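Local coordinates for chitin elicitor-binding protein (Oryza sativa subsp. japonica, PDB 5JCE) that binds chitin oligosaccharides from fungal cell walls and takes part in relaying their signal to trigger plant defense responses, at residues G267-A272 / T286-N291. Sequence-based numbering, arbitrary orientation.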
loop_
_atom_site.group_PDB
_atom_site.type_symbol
_atom_site.label_atom_id
_atom_site.label_comp_id
_atom_site.label_asym_id
_atom_site.label_seq_id
_atom_site.Cartn_x
_atom_site.Cartn_y
_atom_site.Cartn_z
ATOM N N GLY A 267 -15.610 27.020 5.317
ATOM C CA GLY A 267 -15.325 27.387 6.691
ATOM C C GLY A 267 -15.974 26.362 7.605
ATOM O O GLY A 267 -15.987 26.506 8.835
ATOM N N SER A 268 -16.523 25.318 6.989
ATOM C CA SER A 268 -17.117 24.218 7.727
ATOM C C SER A 268 -16.053 23.444 8.478
ATOM O O SER A 268 -14.841 23.614 8.269
ATOM C CB SER A 268 -17.862 23.259 6.803
ATOM O OG SER A 268 -16.950 22.364 6.188
ATOM N N THR A 269 -16.528 22.553 9.331
ATOM C CA THR A 269 -15.653 21.840 10.226
ATOM C C THR A 269 -16.241 20.459 10.494
ATOM O O THR A 269 -17.454 20.295 10.578
ATOM C CB THR A 269 -15.445 22.661 11.506
ATOM O OG1 THR A 269 -14.273 22.207 12.183
ATOM C CG2 THR A 269 -16.659 22.598 12.414
ATOM N N THR A 270 -15.379 19.456 10.583
ATOM C CA THR A 270 -15.838 18.075 10.537
ATOM C C THR A 270 -15.215 17.246 11.616
ATOM O O THR A 270 -14.032 17.402 11.903
ATOM C CB THR A 270 -15.507 17.433 9.164
ATOM O OG1 THR A 270 -16.064 18.248 8.125
ATOM C CG2 THR A 270 -16.053 15.988 9.059
ATOM N N CYS A 271 -15.986 16.340 12.199
ATOM C CA CYS A 271 -15.435 15.421 13.196
ATOM C C CYS A 271 -14.701 14.255 12.542
ATOM O O CYS A 271 -15.344 13.303 12.090
ATOM C CB CYS A 271 -16.542 14.888 14.105
ATOM S SG CYS A 271 -15.955 13.707 15.320
ATOM N N ALA A 272 -13.369 14.314 12.513
ATOM C CA ALA A 272 -12.557 13.302 11.823
ATOM C C ALA A 272 -11.888 12.262 12.720
ATOM O O ALA A 272 -11.716 12.453 13.912
ATOM C CB ALA A 272 -11.495 14.000 10.987
ATOM N N THR A 286 -10.748 11.147 18.051
ATOM C CA THR A 286 -11.239 11.997 16.973
ATOM C C THR A 286 -10.838 13.438 17.196
ATOM O O THR A 286 -10.446 13.819 18.296
ATOM C CB THR A 286 -12.761 11.959 16.818
ATOM O OG1 THR A 286 -13.380 12.491 17.993
ATOM C CG2 THR A 286 -13.240 10.549 16.557
ATOM N N SER A 287 -10.938 14.237 16.137
ATOM C CA SER A 287 -10.602 15.649 16.213
ATOM C C SER A 287 -11.282 16.432 15.105
ATOM O O SER A 287 -11.499 15.932 14.000
ATOM C CB SER A 287 -9.092 15.861 16.132
ATOM O OG SER A 287 -8.644 15.799 14.788
ATOM N N LEU A 288 -11.622 17.666 15.428
ATOM C CA LEU A 288 -12.219 18.583 14.480
ATOM C C LEU A 288 -11.256 18.858 13.326
ATOM O O LEU A 288 -10.075 19.134 13.539
ATOM C CB LEU A 288 -12.597 19.881 15.189
ATOM C CG LEU A 288 -13.938 20.522 14.856
ATOM C CD1 LEU A 288 -15.048 19.490 14.766
ATOM C CD2 LEU A 288 -14.232 21.547 15.924
ATOM N N ALA A 289 -11.755 18.756 12.100
ATOM C CA ALA A 289 -10.961 19.104 10.929
ATOM C C ALA A 289 -11.574 20.307 10.230
ATOM O O ALA A 289 -12.798 20.418 10.097
ATOM C CB ALA A 289 -10.855 17.921 9.978
ATOM N N THR A 290 -10.721 21.231 9.816
ATOM C CA THR A 290 -11.171 22.360 9.027
ATOM C C THR A 290 -11.361 21.876 7.582
ATOM O O THR A 290 -10.698 20.927 7.155
ATOM C CB THR A 290 -10.173 23.529 9.093
ATOM O OG1 THR A 290 -10.510 24.499 8.090
ATOM C CG2 THR A 290 -8.765 23.036 8.847
ATOM N N ASN A 291 -12.273 22.493 6.837
ATOM C CA ASN A 291 -12.424 22.131 5.431
ATOM C C ASN A 291 -11.120 22.422 4.687
ATOM O O ASN A 291 -10.667 23.563 4.629
ATOM C CB ASN A 291 -13.607 22.868 4.783
ATOM C CG ASN A 291 -13.993 22.276 3.426
ATOM O OD1 ASN A 291 -13.129 21.897 2.641
ATOM N ND2 ASN A 291 -15.293 22.170 3.164
#
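Thr270 and Ala289 form an antiparallel hydrogen-bonded pair: Thr270 N donates to Ala289 O at 2.8 Å, and Ala289 N returns to Thr270 O at 2.7 Å, with both donors in the plane of the accepting carbonyl. Two residues along, beyond the non-hydrogen-bonded pair Cys271-Leu288, Ala272 and Ser287 exchange bonds again, with Ala272 N 2.9 Å from Ser287 O.

Thr269, in a non-hydrogen-bonded pair with Thr290, adds a side-chain bond to this ladder. From its CB, which lies 3.7 Å from Ala289 O, OG1 leaves anti to the backbone N (chi1 -161°) and donates to that same oxygen at 3.1 Å. The hydroxyl sits above the carbonyl plane, 62° out of it, whereas Thr270 N approaches within the plane, so Ala289 O accepts two bonds from different directions. Leu288, on the same face of the sheet as Thr269 and Cys271, crosses the threonine at about a right angle and brings CG, CD1 and CD2 against OG1. A valine in place of Thr269 would probably leave Ala289 O with the Thr270 amide as its one donor from the facing strand. On the other face, Ala272 CB meets Ala289 CB at 4.1 Å, and Ser199 of a nearby loop touches both.

Past the last bridge, Asn291 N still reaches Ser268 O, tilted from its carbonyl plane. The alternating pairs and the axes of 269-272 and 286-290, at 151° to each other, identify an antiparallel beta hairpin, whose strand 269-277 is the middle and strand 283-290 an outer member of a three-stranded sheet completed by strand 261-262.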